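Local structure of Rod shape-determining protein (MreC) (Helicobacter pylori, 5LP5) at residues I125-G136 and G202-V210. The protein binds penicillin-binding protein 2 and probably helps determine rod shape as part of the cell-wall synthesis machinery. Residues are numbered along the deposited sequence; the frame is centred on the assembly and turned at random.
Sequences IYGLVSHNQAIG and GIFGAGVFV
A134 N donates a nearly straight hydrogen bond of 2.9 Å to F209 O, joining the hairpin of strands 125-129 and 134-136 to strand 209-218; the N-H meets the carbonyl almost end-on, with a C=O...N angle of 172°. F209 O also receives a CA-H...O contact from Q133 CA at 3.3 Å, so two consecutive residues of the hairpin converge on one acceptor. Beside this joint, Q133 and F209 run side by side in the same direction, with the CG methylene of Q133 at the edge of the F209 ring.

Most of the remaining contact is apolar and centres on F204, whose ring projects from the loop that leads into strand 209-218 against the hairpin. G127 CA lies over one face of the F204 ring in a CH-pi contact, 3.9 Å from its centroid, while V129 CG2 and L128 O reach the ring edge near its plane. A134 CB approaches CZ of F204 obliquely, at 3.8 Å, and also touches V210 CG2. V208 points CG1, anti to its backbone N (chi1 179°), at the A134 backbone and loosely at V129. Farther along, I203 lays CG2 over the G127 backbone, 3.4 Å from G127 N, while its CD1 packs on I125 CG2 at 3.8 Å.

The hairpin belongs to one six-stranded antiparallel barrel and strand 209-218 to the other, so the contact forms part of the buried seam between the two barrels of MreC. Y157 meets the F204 ring edge-to-face, and Y95 of strand 93-103 packs on both V129 and V208. At the I125 end, K136 and A135 of the penicillin-binding protein 2 chain rest on I125 and I203 respectively, while strand 241-246 flanks strand 125-129 within its barrel.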
loop_
_atom_site.group_PDB
_atom_site.type_symbol
_atom_site.label_atom_id
_atom_site.label_comp_id
_atom_site.label_asym_id
_atom_site.label_seq_id
_atom_site.Cartn_x
_atom_site.Cartn_y
_atom_site.Cartn_z
ATOM N N ILE C 125 -29.222 -9.997 5.080
ATOM C CA ILE C 125 -29.342 -8.649 4.557
ATOM C C ILE C 125 -29.763 -8.661 3.089
ATOM O O ILE C 125 -29.031 -9.155 2.231
ATOM C CB ILE C 125 -28.010 -7.898 4.659
ATOM C CG1 ILE C 125 -27.543 -7.817 6.104
ATOM C CG2 ILE C 125 -28.140 -6.509 4.073
ATOM C CD1 ILE C 125 -26.050 -7.610 6.230
ATOM N N TYR C 126 -30.937 -8.102 2.815
ATOM C CA TYR C 126 -31.497 -8.031 1.473
ATOM C C TYR C 126 -31.307 -6.646 0.893
ATOM O O TYR C 126 -31.141 -5.692 1.624
ATOM C CB TYR C 126 -32.994 -8.373 1.510
ATOM C CG TYR C 126 -33.291 -9.780 1.974
ATOM C CD1 TYR C 126 -33.164 -10.861 1.110
ATOM C CD2 TYR C 126 -33.668 -10.040 3.286
ATOM C CE1 TYR C 126 -33.420 -12.157 1.537
ATOM C CE2 TYR C 126 -33.930 -11.332 3.715
ATOM C CZ TYR C 126 -33.804 -12.391 2.837
ATOM O OH TYR C 126 -34.048 -13.685 3.232
ATOM N N GLY C 127 -31.318 -6.552 -0.430
ATOM C CA GLY C 127 -31.206 -5.266 -1.117
ATOM C C GLY C 127 -32.585 -4.743 -1.458
ATOM O O GLY C 127 -33.510 -5.515 -1.675
ATOM N N LEU C 128 -32.717 -3.420 -1.484
ATOM C CA LEU C 128 -33.942 -2.742 -1.915
ATOM C C LEU C 128 -33.716 -1.944 -3.200
ATOM O O LEU C 128 -32.762 -1.182 -3.317
ATOM C CB LEU C 128 -34.477 -1.814 -0.826
ATOM C CG LEU C 128 -35.036 -2.488 0.455
ATOM C CD1 LEU C 128 -35.463 -1.443 1.471
ATOM C CD2 LEU C 128 -36.201 -3.389 0.072
ATOM N N VAL C 129 -34.619 -2.132 -4.157
ATOM C CA VAL C 129 -34.541 -1.521 -5.475
ATOM C C VAL C 129 -35.877 -0.859 -5.768
ATOM O O VAL C 129 -36.917 -1.429 -5.451
ATOM C CB VAL C 129 -34.269 -2.613 -6.543
ATOM C CG1 VAL C 129 -34.248 -2.038 -7.949
ATOM C CG2 VAL C 129 -32.944 -3.279 -6.264
ATOM N N SER C 130 -35.849 0.335 -6.370
ATOM C CA SER C 130 -37.075 0.961 -6.833
ATOM C C SER C 130 -37.098 1.188 -8.338
ATOM O O SER C 130 -37.495 0.292 -9.098
ATOM C CB SER C 130 -37.451 2.209 -6.048
ATOM O OG SER C 130 -38.798 2.576 -6.342
ATOM N N HIS C 131 -36.730 2.364 -8.797
ATOM C CA HIS C 131 -36.911 2.640 -10.222
ATOM C C HIS C 131 -35.619 2.273 -10.900
ATOM O O HIS C 131 -34.870 3.137 -11.331
ATOM C CB HIS C 131 -37.295 4.097 -10.454
ATOM C CG HIS C 131 -38.715 4.405 -10.098
ATOM N ND1 HIS C 131 -39.288 4.024 -8.902
ATOM C CD2 HIS C 131 -39.678 5.072 -10.783
ATOM C CE1 HIS C 131 -40.549 4.427 -8.876
ATOM N NE2 HIS C 131 -40.811 5.066 -10.005
ATOM N N ASN C 132 -35.369 0.968 -10.952
ATOM C CA ASN C 132 -34.107 0.400 -11.418
ATOM C C ASN C 132 -32.882 1.005 -10.764
ATOM O O ASN C 132 -31.860 1.224 -11.426
ATOM C CB ASN C 132 -34.028 0.499 -12.925
ATOM C CG ASN C 132 -34.628 -0.704 -13.602
ATOM O OD1 ASN C 132 -34.279 -1.851 -13.243
ATOM N ND2 ASN C 132 -35.503 -0.467 -14.604
ATOM N N GLN C 133 -33.005 1.232 -9.457
ATOM C CA GLN C 133 -31.977 1.896 -8.653
ATOM C C GLN C 133 -31.883 1.268 -7.246
ATOM O O GLN C 133 -32.867 0.794 -6.719
ATOM C CB GLN C 133 -32.266 3.412 -8.573
ATOM C CG GLN C 133 -31.197 4.236 -7.892
ATOM C CD GLN C 133 -31.430 5.748 -7.999
ATOM O OE1 GLN C 133 -30.645 6.552 -7.440
ATOM N NE2 GLN C 133 -32.461 6.149 -8.757
ATOM N N ALA C 134 -30.692 1.271 -6.642
ATOM C CA ALA C 134 -30.535 0.847 -5.258
ATOM C C ALA C 134 -30.942 1.973 -4.310
ATOM O O ALA C 134 -30.365 3.094 -4.368
ATOM C CB ALA C 134 -29.105 0.421 -5.001
ATOM N N ILE C 135 -31.918 1.693 -3.442
ATOM C CA ILE C 135 -32.371 2.654 -2.404
ATOM C C ILE C 135 -31.902 2.317 -0.998
ATOM O O ILE C 135 -31.906 3.182 -0.136
ATOM C CB ILE C 135 -33.909 2.834 -2.371
ATOM C CG1 ILE C 135 -34.628 1.519 -1.989
ATOM C CG2 ILE C 135 -34.394 3.330 -3.717
ATOM C CD1 ILE C 135 -36.119 1.688 -1.729
ATOM N N GLY C 136 -31.508 1.076 -0.748
ATOM C CA GLY C 136 -31.040 0.686 0.601
ATOM C C GLY C 136 -31.107 -0.811 0.820
ATOM O O GLY C 136 -31.070 -1.579 -0.124
ATOM N N GLY C 202 -23.649 -10.484 -1.933
ATOM C CA GLY C 202 -24.791 -11.369 -1.678
ATOM C C GLY C 202 -26.020 -10.626 -1.190
ATOM O O GLY C 202 -26.898 -11.211 -0.544
ATOM N N ILE C 203 -26.075 -9.332 -1.519
ATOM C CA ILE C 203 -27.217 -8.467 -1.220
ATOM C C ILE C 203 -27.954 -8.056 -2.500
ATOM O O ILE C 203 -29.175 -8.196 -2.624
ATOM C CB ILE C 203 -26.751 -7.159 -0.531
ATOM C CG1 ILE C 203 -26.045 -7.462 0.794
ATOM C CG2 ILE C 203 -27.942 -6.221 -0.309
ATOM C CD1 ILE C 203 -25.370 -6.280 1.442
ATOM N N PHE C 204 -27.182 -7.509 -3.431
ATOM C CA PHE C 204 -27.660 -7.142 -4.758
ATOM C C PHE C 204 -26.937 -8.024 -5.766
ATOM O O PHE C 204 -25.834 -8.508 -5.520
ATOM C CB PHE C 204 -27.279 -5.695 -5.094
ATOM C CG PHE C 204 -27.977 -4.655 -4.271
ATOM C CD1 PHE C 204 -29.255 -4.269 -4.592
ATOM C CD2 PHE C 204 -27.339 -4.020 -3.226
ATOM C CE1 PHE C 204 -29.906 -3.289 -3.873
ATOM C CE2 PHE C 204 -27.989 -3.034 -2.495
ATOM C CZ PHE C 204 -29.282 -2.669 -2.822
ATOM N N GLY C 205 -27.568 -8.216 -6.913
ATOM C CA GLY C 205 -26.860 -8.659 -8.092
ATOM C C GLY C 205 -26.061 -7.514 -8.682
ATOM O O GLY C 205 -26.247 -6.351 -8.308
ATOM N N ALA C 206 -25.177 -7.840 -9.609
ATOM C CA ALA C 206 -24.341 -6.842 -10.233
ATOM C C ALA C 206 -25.132 -5.943 -11.190
ATOM O O ALA C 206 -26.118 -6.372 -11.824
ATOM C CB ALA C 206 -23.223 -7.517 -10.991
ATOM N N GLY C 207 -24.681 -4.702 -11.283
ATOM C CA GLY C 207 -25.122 -3.807 -12.347
ATOM C C GLY C 207 -26.337 -2.936 -12.085
ATOM O O GLY C 207 -26.788 -2.244 -12.974
ATOM N N VAL C 208 -26.861 -2.953 -10.868
ATOM C CA VAL C 208 -27.971 -2.085 -10.513
ATOM C C VAL C 208 -27.437 -0.698 -10.283
ATOM O O VAL C 208 -26.373 -0.546 -9.692
ATOM C CB VAL C 208 -28.691 -2.577 -9.258
ATOM C CG1 VAL C 208 -29.819 -1.647 -8.888
ATOM C CG2 VAL C 208 -29.242 -3.972 -9.484
ATOM N N PHE C 209 -28.155 0.320 -10.738
ATOM C CA PHE C 209 -27.662 1.706 -10.694
ATOM C C PHE C 209 -27.711 2.265 -9.270
ATOM O O PHE C 209 -28.666 2.059 -8.533
ATOM C CB PHE C 209 -28.458 2.614 -11.622
ATOM C CG PHE C 209 -28.022 4.057 -11.608
ATOM C CD1 PHE C 209 -26.934 4.462 -12.356
ATOM C CD2 PHE C 209 -28.709 5.010 -10.878
ATOM C CE1 PHE C 209 -26.524 5.804 -12.364
ATOM C CE2 PHE C 209 -28.304 6.342 -10.870
ATOM C CZ PHE C 209 -27.204 6.741 -11.620
ATOM N N VAL C 210 -26.663 2.972 -8.886
ATOM C CA VAL C 210 -26.602 3.601 -7.579
ATOM C C VAL C 210 -26.544 5.112 -7.698
ATOM O O VAL C 210 -27.376 5.804 -7.094
ATOM C CB VAL C 210 -25.391 3.108 -6.780
ATOM C CG1 VAL C 210 -25.314 3.821 -5.449
ATOM C CG2 VAL C 210 -25.531 1.623 -6.529
#